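PDB 1SI1: iron binding protein FbpA, which binds ferric iron in the periplasm and probably hands it on for uptake, as a member of the bacterial solute-binding protein family. Local coordinates for residues 7-12 / 55-60; 93-98 / 229-234. All coordinates share one frame; numbering follows the deposited sequence.

Contact 1 (7-12 / 55-60) and contact 2 (93-98 / 229-234) illustrate how one mixed sheet can combine parallel and antiparallel pairing within a single periplasmic binding-protein fold. Their centres lie about 10 Å apart, and contact 1 closes along the chain before contact 2 opens. Strand 54-58, paired in parallel with strand 3-8 in contact 1, has strand 228-236 as its antiparallel neighbour, and that strand in turn meets strand 96-108 in contact 2. Asp59 N lies 2.8 Å from Ile231 O, a probable hydrogen bond that joins the two contacts directly. Contact 1 is the nearer to the iron, with the side chain of Val58 about 6 Å from the bound ion.

Contact 1 of 2, residues 7-12 / 55-60; sequences YSYRQP and LLTVDI
Leu55 lies beside Tyr7 at the start of a parallel pairing between strands 3-8 and 54-58, a piece of the alpha/beta fold of periplasmic binding proteins in which helical segments connect neighbouring parallel strands. Its CD2 methyl reaches back to Tyr7 CB at 3.9 Å, while the phenol of Tyr7 runs off to a hydrogen bond with Glu46. Leu56, whose side chain shares the other face of the sheet with that of Ser8, carries both backbone bonds between the two segments: its N donates to Tyr7 O at 2.8 Å, and its O receives Tyr9 N at 2.9 Å. With CG anti to the backbone N (chi1 -172°), the Leu56 side chain packs CD2 against both Ser8 OG and Arg10 CB. Ser8 OG in turn donates to Arg10 O, in the carbonyl plane and on a lone pair, so the chain is tied across the bend where it leaves the strand. Thr57 places OG1 3.4 Å from Tyr9 CB, the two side chains meeting at a slant. Val58 meets two larger groups. The Tyr9 ring crosses it at about a right angle, CE2 standing 3.7 Å from Val58 CB; this ring is also close to the iron ligand Tyr142. The second group is Arg10, which is buried and forms a salt bridge through NH1 with Glu268. Its chain bends at chi3 (-81°), bringing the guanidinium across the valine so that Val58 CG2 sits over one face, toward the rim, 3.5 Å from Arg10 NH1. Past Val58 the chain turns into helix 60-67, and Asp59, at the N-cap, bonds through OD1 to Ser61 OG.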
ATOM      1  N   TYR A   7       6.440 -17.033   3.302  1.00 12.47           N
ATOM      2  CA  TYR A   7       5.081 -16.953   3.824  1.00  9.56           C
ATOM      3  C   TYR A   7       4.505 -15.645   3.348  1.00 10.54           C
ATOM      4  O   TYR A   7       5.033 -14.577   3.652  1.00 12.19           O
ATOM      5  CB  TYR A   7       5.054 -16.984   5.348  1.00 12.31           C
ATOM      6  CG  TYR A   7       5.258 -18.329   6.005  1.00 11.85           C
ATOM      7  CD1 TYR A   7       6.123 -19.284   5.473  1.00 12.41           C
ATOM      8  CD2 TYR A   7       4.623 -18.620   7.213  1.00 15.71           C
ATOM      9  CE1 TYR A   7       6.316 -20.513   6.107  1.00 13.83           C
ATOM     10  CE2 TYR A   7       4.809 -19.833   7.850  1.00 17.41           C
ATOM     11  CZ  TYR A   7       5.663 -20.767   7.297  1.00 16.13           C
ATOM     12  OH  TYR A   7       5.857 -21.965   7.935  1.00 18.49           O
ATOM     13  N   SER A   8       3.414 -15.721   2.610  1.00 10.97           N
ATOM     14  CA  SER A   8       2.889 -14.573   1.902  1.00 10.68           C
ATOM     15  C   SER A   8       1.442 -14.301   2.237  1.00 12.83           C
ATOM     16  O   SER A   8       0.602 -15.183   2.173  1.00 13.18           O
ATOM     17  CB  SER A   8       2.994 -14.794   0.405  1.00 10.99           C
ATOM     18  OG  SER A   8       2.470 -13.697  -0.302  1.00 12.07           O
ATOM     19  N   TYR A   9       1.159 -13.065   2.606  1.00 10.41           N
ATOM     20  CA  TYR A   9      -0.204 -12.563   2.670  1.00 12.51           C
ATOM     21  C   TYR A   9      -0.777 -12.407   1.261  1.00 10.69           C
ATOM     22  O   TYR A   9      -1.988 -12.535   1.033  1.00 12.80           O
ATOM     23  CB  TYR A   9      -0.211 -11.207   3.396  1.00 14.35           C
ATOM     24  CG  TYR A   9      -1.424 -10.370   3.110  1.00 14.04           C
ATOM     25  CD1 TYR A   9      -2.579 -10.485   3.874  1.00 16.05           C
ATOM     26  CD2 TYR A   9      -1.418  -9.461   2.057  1.00 14.76           C
ATOM     27  CE1 TYR A   9      -3.692  -9.716   3.582  1.00 18.24           C
ATOM     28  CE2 TYR A   9      -2.509  -8.718   1.758  1.00 18.25           C
ATOM     29  CZ  TYR A   9      -3.641  -8.833   2.523  1.00 16.79           C
ATOM     30  OH  TYR A   9      -4.739  -8.055   2.205  1.00 22.47           O
ATOM     31  N   ARG A  10       0.083 -12.062   0.310  1.00 10.72           N
ATOM     32  CA  ARG A  10      -0.317 -11.816  -1.054  1.00 10.77           C
ATOM     33  C   ARG A  10      -0.518 -13.130  -1.803  1.00 11.99           C
ATOM     34  O   ARG A  10       0.215 -14.095  -1.586  1.00 12.43           O
ATOM     35  CB  ARG A  10       0.744 -10.953  -1.714  1.00 12.33           C
ATOM     36  CG  ARG A  10       0.607 -10.709  -3.187  1.00 12.44           C
ATOM     37  CD  ARG A  10       1.396  -9.494  -3.621  1.00 10.76           C
ATOM     38  NE  ARG A  10       0.662  -8.270  -3.338  1.00 10.58           N
ATOM     39  CZ  ARG A  10       1.090  -7.048  -3.589  1.00 10.83           C
ATOM     40  NH1 ARG A  10       0.278  -6.040  -3.352  1.00 14.42           N
ATOM     41  NH2 ARG A  10       2.308  -6.813  -4.046  1.00 14.30           N
ATOM     42  N   GLN A  11      -1.509 -13.165  -2.683  1.00 13.02           N
ATOM     43  CA  GLN A  11      -1.873 -14.391  -3.382  1.00 14.66           C
ATOM     44  C   GLN A  11      -0.684 -14.891  -4.172  1.00 12.25           C
ATOM     45  O   GLN A  11       0.031 -14.115  -4.785  1.00 12.72           O
ATOM     46  CB  GLN A  11      -3.059 -14.144  -4.309  1.00 18.33           C
ATOM     47  CG  GLN A  11      -4.329 -13.930  -3.526  1.00 18.44           C
ATOM     48  CD  GLN A  11      -5.573 -14.003  -4.367  1.00 34.82           C
ATOM     49  OE1 GLN A  11      -5.635 -13.405  -5.438  1.00 33.26           O
ATOM     50  NE2 GLN A  11      -6.577 -14.729  -3.882  1.00 40.05           N
ATOM     51  N   PRO A  12      -0.440 -16.195  -4.122  1.00 13.08           N
ATOM     52  CA  PRO A  12       0.720 -16.768  -4.794  1.00 12.96           C
ATOM     53  C   PRO A  12       0.912 -16.354  -6.255  1.00 12.07           C
ATOM     54  O   PRO A  12       2.036 -16.100  -6.641  1.00 16.34           O
ATOM     55  CB  PRO A  12       0.491 -18.263  -4.624  1.00 11.57           C
ATOM     56  CG  PRO A  12      -0.174 -18.341  -3.339  1.00 13.69           C
ATOM     57  CD  PRO A  12      -1.151 -17.212  -3.332  1.00 13.32           C
ATOM     58  N   LEU A  55       8.827 -13.253   5.099  1.00 11.24           N
ATOM     59  CA  LEU A  55       7.445 -12.891   5.339  1.00  9.69           C
ATOM     60  C   LEU A  55       7.125 -11.752   4.402  1.00 10.23           C
ATOM     61  O   LEU A  55       7.739 -10.692   4.463  1.00 13.22           O
ATOM     62  CB  LEU A  55       7.259 -12.481   6.788  1.00 11.06           C
ATOM     63  CG  LEU A  55       7.860 -13.432   7.822  1.00 12.21           C
ATOM     64  CD1 LEU A  55       7.515 -12.925   9.195  1.00 13.14           C
ATOM     65  CD2 LEU A  55       7.346 -14.844   7.621  1.00 11.27           C
ATOM     66  N   LEU A  56       6.196 -11.996   3.503  1.00 10.40           N
ATOM     67  CA  LEU A  56       5.839 -11.042   2.487  1.00  9.96           C
ATOM     68  C   LEU A  56       4.435 -10.574   2.735  1.00 10.52           C
ATOM     69  O   LEU A  56       3.510 -11.369   2.832  1.00 10.68           O
ATOM     70  CB  LEU A  56       5.957 -11.706   1.120  1.00 10.30           C
ATOM     71  CG  LEU A  56       5.805 -10.806  -0.114  1.00 13.24           C
ATOM     72  CD1 LEU A  56       6.558 -11.355  -1.313  1.00 15.29           C
ATOM     73  CD2 LEU A  56       4.337 -10.589  -0.474  1.00 14.53           C
ATOM     74  N   THR A  57       4.261  -9.274   2.892  1.00 11.11           N
ATOM     75  CA  THR A  57       2.951  -8.762   3.161  1.00 10.77           C
ATOM     76  C   THR A  57       2.747  -7.399   2.536  1.00  9.83           C
ATOM     77  O   THR A  57       3.600  -6.893   1.803  1.00 11.01           O
ATOM     78  CB  THR A  57       2.671  -8.788   4.672  1.00 10.10           C
ATOM     79  OG1 THR A  57       1.270  -8.596   4.907  1.00 11.47           O
ATOM     80  CG2 THR A  57       3.391  -7.666   5.410  1.00 13.85           C
ATOM     81  N   VAL A  58       1.568  -6.861   2.772  1.00  9.72           N
ATOM     82  CA  VAL A  58       1.110  -5.678   2.095  1.00  8.14           C
ATOM     83  C   VAL A  58       0.557  -4.744   3.140  1.00  9.78           C
ATOM     84  O   VAL A  58      -0.187  -5.176   4.001  1.00 12.28           O
ATOM     85  CB  VAL A  58       0.006  -6.040   1.069  1.00 11.99           C
ATOM     86  CG1 VAL A  58      -0.576  -4.798   0.455  1.00 16.75           C
ATOM     87  CG2 VAL A  58       0.543  -6.969  -0.020  1.00 12.26           C
ATOM     88  N   ASP A  59       0.916  -3.473   3.009  1.00 10.30           N
ATOM     89  CA  ASP A  59       0.478  -2.357   3.853  1.00 10.78           C
ATOM     90  C   ASP A  59       1.360  -2.228   5.080  1.00 10.92           C
ATOM     91  O   ASP A  59       1.671  -3.213   5.751  1.00 10.69           O
ATOM     92  CB  ASP A  59      -0.985  -2.494   4.259  1.00 13.52           C
ATOM     93  CG  ASP A  59      -1.574  -1.197   4.765  1.00 17.88           C
ATOM     94  OD1 ASP A  59      -1.287  -0.781   5.907  1.00 17.88           O
ATOM     95  OD2 ASP A  59      -2.353  -0.524   4.080  1.00 17.02           O
ATOM     96  N   ILE A  60       1.770  -1.003   5.375  1.00 10.03           N
ATOM     97  CA  ILE A  60       2.611  -0.765   6.524  1.00 11.85           C
ATOM     98  C   ILE A  60       1.982  -1.300   7.826  1.00 11.68           C
ATOM     99  O   ILE A  60       2.707  -1.745   8.707  1.00 11.88           O
ATOM    100  CB  ILE A  60       2.988   0.732   6.619  1.00 11.59           C
ATOM    101  CG1 ILE A  60       4.066   0.961   7.685  1.00 12.85           C
ATOM    102  CG2 ILE A  60       1.762   1.586   6.915  1.00 13.40           C
ATOM    103  CD1 ILE A  60       5.398   0.302   7.372  1.00 14.88           C
TER

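Contact 2 of 2, residues 93-98 / 229-234; sequences DQWFGL and KNISGV
Trp95 and Ile231 meet at about a right angle, the ring carbon CZ3 lying 3.5 Å from the CD1 methyl. Both take the less common first torsion: Trp95 CG (chi1 60°) and Ile231 CG1 (chi1 54°) each stand between their own backbone N and carbonyl carbon, and in Ile231 this leaves the extended CG1-CD1 arm reaching to the indole. Leu294 of helix 294-310 touches both residues, and helix 60-67 also packs against the indole. Between these side chains and the next cluster runs the antiparallel pairing of strands 96-108 and 228-236 in the binding-protein sheet. Phe96 and Val234 form the hydrogen-bonded pair, Phe96 N giving to Val234 O at 3.0 Å and Val234 N returning to Phe96 O at 2.9 Å. Gly97 and Gly233 then come together as a non-hydrogen-bonded pair with CA atoms only 4.0 Å apart, and Leu98 N closes on Ser232 O at 2.8 Å. Val234 CG1, anti to its carbonyl carbon (chi1 -74°), faces Leu98 CD1 at 3.6 Å, these two side chains crossing nearly perpendicularly. Its other methyl, CG2, rests 3.6 Å from Phe96 O and 4.1 Å from Phe96 CB.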
ATOM      1  N   ASP A  93      16.124  -1.493  10.183  1.00 12.44           N
ATOM      2  CA  ASP A  93      16.592  -2.671   9.425  1.00 11.47           C
ATOM      3  C   ASP A  93      15.748  -3.931   9.565  1.00 11.59           C
ATOM      4  O   ASP A  93      16.221  -5.018   9.260  1.00 14.39           O
ATOM      5  CB  ASP A  93      18.048  -2.981   9.797  1.00 14.65           C
ATOM      6  CG  ASP A  93      18.931  -1.780   9.662  1.00 22.02           C
ATOM      7  OD1 ASP A  93      18.931  -1.189   8.564  1.00 19.41           O
ATOM      8  OD2 ASP A  93      19.627  -1.338  10.596  1.00 25.43           O
ATOM      9  N   GLN A  94      14.490  -3.802   9.966  1.00 10.93           N
ATOM     10  CA  GLN A  94      13.634  -4.966  10.205  1.00 13.48           C
ATOM     11  C   GLN A  94      12.607  -5.226   9.117  1.00 11.92           C
ATOM     12  O   GLN A  94      11.996  -6.292   9.098  1.00 12.60           O
ATOM     13  CB  GLN A  94      12.916  -4.831  11.539  1.00 14.81           C
ATOM     14  CG  GLN A  94      13.881  -4.857  12.714  1.00 18.03           C
ATOM     15  CD  GLN A  94      13.199  -5.026  14.054  1.00 25.24           C
ATOM     16  OE1 GLN A  94      12.348  -4.226  14.429  1.00 22.42           O
ATOM     17  NE2 GLN A  94      13.585  -6.062  14.786  1.00 31.37           N
ATOM     18  N   TRP A  95      12.396  -4.260   8.224  1.00 12.21           N
ATOM     19  CA  TRP A  95      11.464  -4.447   7.110  1.00 11.82           C
ATOM     20  C   TRP A  95      11.878  -3.655   5.890  1.00 11.52           C
ATOM     21  O   TRP A  95      12.575  -2.643   6.003  1.00 10.93           O
ATOM     22  CB  TRP A  95      10.021  -4.102   7.520  1.00 12.57           C
ATOM     23  CG  TRP A  95       9.826  -2.709   7.967  1.00 13.55           C
ATOM     24  CD1 TRP A  95       9.823  -2.278   9.244  1.00 13.47           C
ATOM     25  CD2 TRP A  95       9.598  -1.551   7.150  1.00 12.99           C
ATOM     26  NE1 TRP A  95       9.628  -0.920   9.291  1.00 16.20           N
ATOM     27  CE2 TRP A  95       9.473  -0.452   8.018  1.00 13.25           C
ATOM     28  CE3 TRP A  95       9.482  -1.330   5.777  1.00 13.77           C
ATOM     29  CZ2 TRP A  95       9.261   0.848   7.557  1.00 14.87           C
ATOM     30  CZ3 TRP A  95       9.267  -0.029   5.325  1.00 15.10           C
ATOM     31  CH2 TRP A  95       9.162   1.031   6.215  1.00 15.08           C
ATOM     32  N   PHE A  96      11.428  -4.108   4.724  1.00 11.34           N
ATOM     33  CA  PHE A  96      11.892  -3.567   3.458  1.00  9.27           C
ATOM     34  C   PHE A  96      10.771  -3.534   2.446  1.00 10.68           C
ATOM     35  O   PHE A  96      10.189  -4.558   2.127  1.00 11.90           O
ATOM     36  CB  PHE A  96      13.051  -4.423   2.938  1.00 12.31           C
ATOM     37  CG  PHE A  96      14.165  -4.527   3.921  1.00 12.55           C
ATOM     38  CD1 PHE A  96      14.227  -5.579   4.808  1.00 12.37           C
ATOM     39  CD2 PHE A  96      15.098  -3.506   4.027  1.00 12.86           C
ATOM     40  CE1 PHE A  96      15.231  -5.634   5.765  1.00 12.43           C
ATOM     41  CE2 PHE A  96      16.114  -3.566   4.973  1.00 14.93           C
ATOM     42  CZ  PHE A  96      16.175  -4.626   5.833  1.00 16.75           C
ATOM     43  N   GLY A  97      10.459  -2.354   1.946  1.00 12.48           N
ATOM     44  CA  GLY A  97       9.436  -2.210   0.931  1.00 11.29           C
ATOM     45  C   GLY A  97       9.933  -2.700  -0.407  1.00 11.54           C
ATOM     46  O   GLY A  97      11.102  -2.526  -0.734  1.00 12.46           O
ATOM     47  N   LEU A  98       9.049  -3.323  -1.185  1.00 10.77           N
ATOM     48  CA  LEU A  98       9.371  -3.788  -2.533  1.00 10.76           C
ATOM     49  C   LEU A  98       8.519  -3.132  -3.605  1.00 11.86           C
ATOM     50  O   LEU A  98       8.941  -3.059  -4.744  1.00 12.48           O
ATOM     51  CB  LEU A  98       9.205  -5.301  -2.630  1.00 11.16           C
ATOM     52  CG  LEU A  98      10.160  -6.132  -1.787  1.00 11.13           C
ATOM     53  CD1 LEU A  98       9.817  -7.615  -1.956  1.00 14.66           C
ATOM     54  CD2 LEU A  98      11.620  -5.843  -2.161  1.00 12.62           C
ATOM     55  N   LYS A 229       1.948   7.390  -0.483  1.00  9.81           N
ATOM     56  CA  LYS A 229       2.282   6.024  -0.842  1.00 12.46           C
ATOM     57  C   LYS A 229       2.320   5.131   0.377  1.00  9.19           C
ATOM     58  O   LYS A 229       2.816   5.503   1.451  1.00 11.91           O
ATOM     59  CB  LYS A 229       3.619   5.951  -1.566  1.00 13.04           C
ATOM     60  CG  LYS A 229       3.546   6.337  -3.048  1.00 17.17           C
ATOM     61  CD  LYS A 229       4.877   6.112  -3.766  1.00 22.31           C
ATOM     62  CE  LYS A 229       4.708   6.051  -5.276  1.00 16.38           C
ATOM     63  NZ  LYS A 229       6.021   6.249  -5.936  1.00 23.63           N
ATOM     64  N   ASN A 230       1.785   3.930   0.195  1.00  9.90           N
ATOM     65  CA  ASN A 230       1.938   2.844   1.143  1.00 10.57           C
ATOM     66  C   ASN A 230       2.753   1.775   0.426  1.00 10.16           C
ATOM     67  O   ASN A 230       3.076   1.946  -0.749  1.00 10.68           O
ATOM     68  CB  ASN A 230       0.568   2.330   1.580  1.00  9.19           C
ATOM     69  CG  ASN A 230       0.569   1.759   2.970  1.00 11.23           C
ATOM     70  OD1 ASN A 230       1.476   1.035   3.353  1.00 10.45           O
ATOM     71  ND2 ASN A 230      -0.467   2.066   3.729  1.00 12.67           N
ATOM     72  N   ILE A 231       3.091   0.683   1.108  1.00 10.18           N
ATOM     73  CA  ILE A 231       4.029  -0.288   0.569  1.00  9.43           C
ATOM     74  C   ILE A 231       3.514  -1.697   0.656  1.00 10.28           C
ATOM     75  O   ILE A 231       2.642  -2.000   1.443  1.00 10.41           O
ATOM     76  CB  ILE A 231       5.372  -0.239   1.328  1.00 10.14           C
ATOM     77  CG1 ILE A 231       5.170  -0.411   2.832  1.00 14.01           C
ATOM     78  CG2 ILE A 231       6.083   1.048   1.050  1.00 14.02           C
ATOM     79  CD1 ILE A 231       6.398  -0.941   3.557  1.00 15.72           C
ATOM     80  N   SER A 232       4.071  -2.555  -0.198  1.00  9.97           N
ATOM     81  CA  SER A 232       4.172  -3.971   0.107  1.00 11.42           C
ATOM     82  C   SER A 232       5.617  -4.203   0.447  1.00 11.34           C
ATOM     83  O   SER A 232       6.480  -3.441   0.039  1.00 12.57           O
ATOM     84  CB  SER A 232       3.781  -4.836  -1.079  1.00 13.17           C
ATOM     85  OG  SER A 232       4.859  -5.044  -2.001  1.00 13.65           O
ATOM     86  N   GLY A 233       5.897  -5.239   1.206  1.00 10.61           N
ATOM     87  CA  GLY A 233       7.274  -5.468   1.573  1.00 12.97           C
ATOM     88  C   GLY A 233       7.531  -6.810   2.175  1.00 10.58           C
ATOM     89  O   GLY A 233       6.699  -7.702   2.106  1.00 11.74           O
ATOM     90  N   VAL A 234       8.704  -6.922   2.779  1.00  9.88           N
ATOM     91  CA  VAL A 234       9.210  -8.185   3.280  1.00 10.10           C
ATOM     92  C   VAL A 234       9.967  -8.000   4.575  1.00 10.47           C
ATOM     93  O   VAL A 234      10.503  -6.943   4.857  1.00 11.07           O
ATOM     94  CB  VAL A 234      10.148  -8.889   2.262  1.00 10.51           C
ATOM     95  CG1 VAL A 234       9.360  -9.482   1.101  1.00 11.43           C
ATOM     96  CG2 VAL A 234      11.243  -7.934   1.750  1.00 12.48           C
TER